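Local coordinates for protein histidine acid phosphatase (Hafnia alvei, PDB 4ARU) that belongs to the histidine acid phosphatases, branch 2 of the histidine phosphatase superfamily, enzymes that combine an alpha/beta core domain with a smaller, mostly helical one, at residues Cys384-Gln387 / Cys393-Ser396; Ala6-Glu11 / Lys347-Val352. All blocks are in the same frame, centred on the assembly; numbering follows the deposited sequence. Where two conformers were deposited one is given.

Interaction 1: Cys384-Gln387 / Cys393-Ser396. With K (potassium ion), chain E.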
loop_
_atom_site.group_PDB
_atom_site.type_symbol
_atom_site.label_atom_id
_atom_site.label_comp_id
_atom_site.label_asym_id
_atom_site.label_seq_id
_atom_site.Cartn_x
_atom_site.Cartn_y
_atom_site.Cartn_z
ATOM N N CYS A 384 9.890 -9.065 16.879
ATOM C CA CYS A 384 11.223 -8.504 17.242
ATOM C C CYS A 384 11.170 -8.108 18.714
ATOM O O CYS A 384 10.959 -6.950 19.056
ATOM C CB CYS A 384 11.568 -7.316 16.315
ATOM S SG CYS A 384 13.321 -6.816 16.483
ATOM N N SER A 385 11.337 -9.099 19.563
ATOM C CA SER A 385 11.203 -8.882 21.001
ATOM C C SER A 385 12.402 -8.132 21.603
ATOM O O SER A 385 12.391 -7.732 22.769
ATOM C CB SER A 385 10.911 -10.217 21.673
ATOM O OG SER A 385 11.909 -11.201 21.408
ATOM N N ASP A 386 13.451 -7.972 20.802
ATOM C CA ASP A 386 14.599 -7.118 21.176
ATOM C C ASP A 386 14.515 -5.698 20.593
ATOM O O ASP A 386 15.421 -4.890 20.838
ATOM C CB ASP A 386 15.944 -7.816 20.930
ATOM C CG ASP A 386 15.999 -8.544 19.643
ATOM O OD1 ASP A 386 15.120 -8.288 18.785
ATOM O OD2 ASP A 386 16.912 -9.364 19.462
ATOM N N GLN A 387 13.405 -5.339 19.960
ATOM C CA GLN A 387 13.230 -3.999 19.376
ATOM C C GLN A 387 13.261 -2.990 20.518
ATOM O O GLN A 387 12.686 -3.208 21.578
ATOM C CB GLN A 387 11.918 -3.915 18.646
ATOM C CG GLN A 387 11.724 -2.658 17.803
ATOM C CD GLN A 387 10.488 -2.700 16.945
ATOM O OE1 GLN A 387 9.611 -3.526 17.152
ATOM N NE2 GLN A 387 10.414 -1.806 15.951
ATOM N N CYS A 393 15.000 -2.375 15.489
ATOM C CA CYS A 393 15.053 -3.817 15.523
ATOM C C CYS A 393 16.441 -4.262 15.077
ATOM O O CYS A 393 16.804 -3.968 13.951
ATOM C CB CYS A 393 13.999 -4.361 14.538
ATOM S SG CYS A 393 13.940 -6.166 14.437
ATOM N N PRO A 394 17.211 -4.998 15.885
ATOM C CA PRO A 394 18.510 -5.492 15.388
ATOM C C PRO A 394 18.374 -6.196 14.032
ATOM O O PRO A 394 17.454 -6.973 13.835
ATOM C CB PRO A 394 18.972 -6.511 16.419
ATOM C CG PRO A 394 18.185 -6.261 17.630
ATOM C CD PRO A 394 16.912 -5.572 17.229
ATOM N N LEU A 395 19.221 -5.849 13.071
ATOM C CA LEU A 395 19.116 -6.443 11.743
ATOM C C LEU A 395 19.208 -7.971 11.828
ATOM O O LEU A 395 18.491 -8.671 11.107
ATOM C CB LEU A 395 20.225 -5.920 10.819
ATOM C CG LEU A 395 20.254 -6.575 9.429
ATOM C CD1 LEU A 395 18.967 -6.317 8.682
ATOM C CD2 LEU A 395 21.438 -6.066 8.646
ATOM N N SER A 396 20.055 -8.490 12.712
ATOM C CA SER A 396 20.221 -9.931 12.850
ATOM C C SER A 396 18.888 -10.564 13.255
ATOM O O SER A 396 18.526 -11.640 12.774
ATOM C CB SER A 396 21.329 -10.207 13.851
ATOM O OG SER A 396 21.172 -9.496 15.088
HETATM K K K E . 8.713 -5.323 19.127
HETATM O O HOH W 1 7.642 -7.358 20.596
HETATM O O HOH W 2 9.236 -4.142 21.519
#
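Cys384 and Cys393 are joined by a disulfide, the tight centre of this contact. Both side chains have SG trans to their own backbone N (chi1 -168° and 179°), which brings the sulfurs together at 2.2 Å SG to SG with a right-handed chi3 of 105°. The bridge is buried, and Cys384 SG also packs on Pro394 CD at 3.9 Å. Next to it, Gln387 CG lies 4.0 Å from the backbone N of Cys393, a loose van der Waals contact of an aliphatic carbon against backbone.

Residues 384-387 form a type I beta turn, closed by Gln387 N bonding to Cys384 O at 3.1 Å. That same carbonyl oxygen binds the potassium ion at 2.8 Å, so two partners grip it. Gln387 suits the site because its extended chain carries OE1 to the metal, also at 2.8 Å, while NE2 bonds to Gly391 O and Leu379 O; this fixes which way round the amide lies. Asn380 OD1, Ile381 O and two waters complete the six ligands.

The packing loosens toward solvent at Asp386. Its side chain crosses that of Pro394 obliquely, with Asp386 OD1 3.6 Å from Pro394 CD, and OD2 hydrogen-bonds to Thr397 OG1. An acid beside a helix N-terminus would probably be favoured by the helix dipole.

Pro394 is the N-cap of helix 395-405, whose Thr397 and Leu401 pack on Cys384 and whose Phe398 packs on Cys393. The disulfide thus ties the potassium-binding loop to the junction between this helix and strand 393-394, which pairs antiparallel with strand 348-356.

Interaction 2: Ala6-Glu11 / Lys347-Val352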
loop_
_atom_site.group_PDB
_atom_site.type_symbol
_atom_site.label_atom_id
_atom_site.label_comp_id
_atom_site.label_asym_id
_atom_site.label_seq_id
_atom_site.Cartn_x
_atom_site.Cartn_y
_atom_site.Cartn_z
ATOM N N ALA A 6 22.522 9.587 19.825
ATOM C CA ALA A 6 23.911 9.980 19.597
ATOM C C ALA A 6 24.657 8.852 18.952
ATOM O O ALA A 6 24.600 7.717 19.396
ATOM C CB ALA A 6 24.578 10.366 20.893
ATOM N N GLY A 7 25.388 9.165 17.885
ATOM C CA GLY A 7 26.244 8.140 17.276
ATOM C C GLY A 7 25.558 7.306 16.186
ATOM O O GLY A 7 26.225 6.571 15.463
ATOM N N PHE A 8 24.248 7.343 16.124
ATOM C CA PHE A 8 23.534 6.578 15.103
ATOM C C PHE A 8 23.736 7.216 13.741
ATOM O O PHE A 8 23.718 8.450 13.593
ATOM C CB PHE A 8 22.036 6.486 15.426
ATOM C CG PHE A 8 21.652 5.306 16.312
ATOM C CD1 PHE A 8 22.320 5.043 17.485
ATOM C CD2 PHE A 8 20.584 4.504 15.958
ATOM C CE1 PHE A 8 21.943 3.953 18.300
ATOM C CE2 PHE A 8 20.198 3.433 16.767
ATOM C CZ PHE A 8 20.873 3.173 17.922
ATOM N N GLN A 9 23.862 6.363 12.742
ATOM C CA GLN A 9 24.033 6.795 11.332
ATOM C C GLN A 9 23.062 6.091 10.443
ATOM O O GLN A 9 22.938 4.910 10.506
ATOM C CB GLN A 9 25.447 6.421 10.878
ATOM C CG GLN A 9 26.582 6.994 11.692
ATOM C CD GLN A 9 26.747 8.510 11.546
ATOM O OE1 GLN A 9 26.230 9.115 10.607
ATOM N NE2 GLN A 9 27.496 9.103 12.446
ATOM N N LEU A 10 22.374 6.829 9.569
ATOM C CA LEU A 10 21.474 6.230 8.595
ATOM C C LEU A 10 22.259 5.788 7.364
ATOM O O LEU A 10 22.840 6.648 6.660
ATOM C CB LEU A 10 20.394 7.222 8.176
ATOM C CG LEU A 10 19.385 6.697 7.133
ATOM C CD1 LEU A 10 18.605 5.479 7.582
ATOM C CD2 LEU A 10 18.435 7.833 6.750
ATOM N N GLU A 11 22.359 4.480 7.111
ATOM C CA GLU A 11 23.207 3.967 6.015
ATOM C C GLU A 11 22.426 3.822 4.698
ATOM O O GLU A 11 22.990 4.008 3.635
ATOM C CB GLU A 11 23.823 2.621 6.372
ATOM C CG GLU A 11 24.877 2.782 7.467
ATOM C CD GLU A 11 25.826 1.629 7.570
ATOM O OE1 GLU A 11 25.511 0.558 7.023
ATOM O OE2 GLU A 11 26.893 1.811 8.183
ATOM N N LYS A 347 26.832 -1.715 15.072
ATOM C CA LYS A 347 25.709 -2.651 15.037
ATOM C C LYS A 347 24.572 -2.128 14.145
ATOM O O LYS A 347 24.088 -1.027 14.347
ATOM C CB LYS A 347 25.200 -2.882 16.475
ATOM C CG LYS A 347 23.926 -3.742 16.567
ATOM C CD LYS A 347 23.609 -4.137 18.007
ATOM C CE LYS A 347 22.601 -5.286 18.076
ATOM N NZ LYS A 347 22.851 -6.363 17.079
ATOM N N PRO A 348 24.052 -2.960 13.198
ATOM C CA PRO A 348 22.955 -2.531 12.348
ATOM C C PRO A 348 21.588 -2.872 12.906
ATOM O O PRO A 348 21.418 -3.933 13.539
ATOM C CB PRO A 348 23.213 -3.255 10.993
ATOM C CG PRO A 348 24.094 -4.361 11.346
ATOM C CD PRO A 348 24.734 -4.160 12.695
ATOM N N TYR A 349 20.682 -1.952 12.688
ATOM C CA TYR A 349 19.292 -2.082 13.053
ATOM C C TYR A 349 18.421 -1.678 11.889
ATOM O O TYR A 349 18.842 -0.938 10.980
ATOM C CB TYR A 349 18.935 -1.119 14.187
ATOM C CG TYR A 349 19.786 -1.136 15.406
ATOM C CD1 TYR A 349 20.970 -0.382 15.474
ATOM C CD2 TYR A 349 19.420 -1.872 16.550
ATOM C CE1 TYR A 349 21.736 -0.356 16.609
ATOM C CE2 TYR A 349 20.191 -1.825 17.713
ATOM C CZ TYR A 349 21.370 -1.090 17.719
ATOM O OH TYR A 349 22.148 -1.005 18.850
ATOM N N VAL A 350 17.179 -2.126 11.939
ATOM C CA VAL A 350 16.139 -1.700 11.011
ATOM C C VAL A 350 15.060 -0.978 11.790
ATOM O O VAL A 350 14.617 -1.478 12.856
ATOM C CB VAL A 350 15.486 -2.908 10.264
ATOM C CG1 VAL A 350 14.364 -2.447 9.309
ATOM C CG2 VAL A 350 16.518 -3.783 9.555
ATOM N N SER A 351 14.667 0.195 11.338
ATOM C CA SER A 351 13.462 0.889 11.782
ATOM C C SER A 351 12.434 0.858 10.641
ATOM O O SER A 351 12.823 0.872 9.463
ATOM C CB SER A 351 13.805 2.344 12.101
ATOM O OG SER A 351 12.775 2.976 12.834
ATOM N N VAL A 352 11.161 0.864 10.978
ATOM C CA VAL A 352 10.113 0.903 9.944
ATOM C C VAL A 352 9.087 1.956 10.295
ATOM O O VAL A 352 8.579 1.989 11.397
ATOM C CB VAL A 352 9.420 -0.461 9.721
ATOM C CG1 VAL A 352 8.680 -0.480 8.408
ATOM C CG2 VAL A 352 10.358 -1.605 9.788
#
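Tyr349 OH is hydrogen-bonded to Asp343 OD2, anchoring the far end of the ring that meets Phe8. The other carboxylate oxygen of Asp343 accepts a bond from Lys347 N, so one acid serves both the hairpin backbone and the tyrosine.

Phe8 and Tyr349 touch ring to ring through adjacent ring carbons. Phe8 CZ comes within 3.9 Å of Tyr349 CE1, and Phe8 CE2 stands 4.1 Å from Tyr349 CD1. The planes are nearly parallel, inclined by 16°, yet the rings are slid apart with centroids 5.4 Å from each other and overlap very little. The two side chains run roughly at right angles. In Tyr349, CG lies opposite the carbonyl carbon (chi1 -52°), on a CB that already points toward residues 6-11. Aromatic residues suit both places: together the two long side chains span the 9.9 Å between Phe8 CA and Tyr349 CA, and tyrosine adds the hydroxyl that Asp343 holds. Both rings remain partly exposed, and both also touch Tyr392, whose plane is turned about 60° from that of Phe8.

Strand 335-342 pairs antiparallel with both 9-18 and 348-356, and Phe8 also packs on its Trp341. Phe8, leading into strand 9-18, and Tyr349, on strand 348-356, thus meet across this intervening strand, at the outer end of the central mixed sheet of the histidine phosphatase fold.

In the fold
Both contacts lie at one end of the molecule, their centres 12 Å apart and each about 24 to 25 Å from the centre of the chain. They follow in series: the second segment of interaction 2 ends at Val352, well before interaction 1 opens at Cys384. Strand 348-356 joins them, as strand 393-394 runs antiparallel beside it. Probable hydrogen bonds link Cys393 O to Val350 N (2.8 Å) and Leu395 N to Pro348 O (3.0 Å), while Leu395 packs on Val350. The chain's first strand, the hairpin and the disulfide-closed loop that binds potassium are therefore connected, strand by strand, through one mixed sheet.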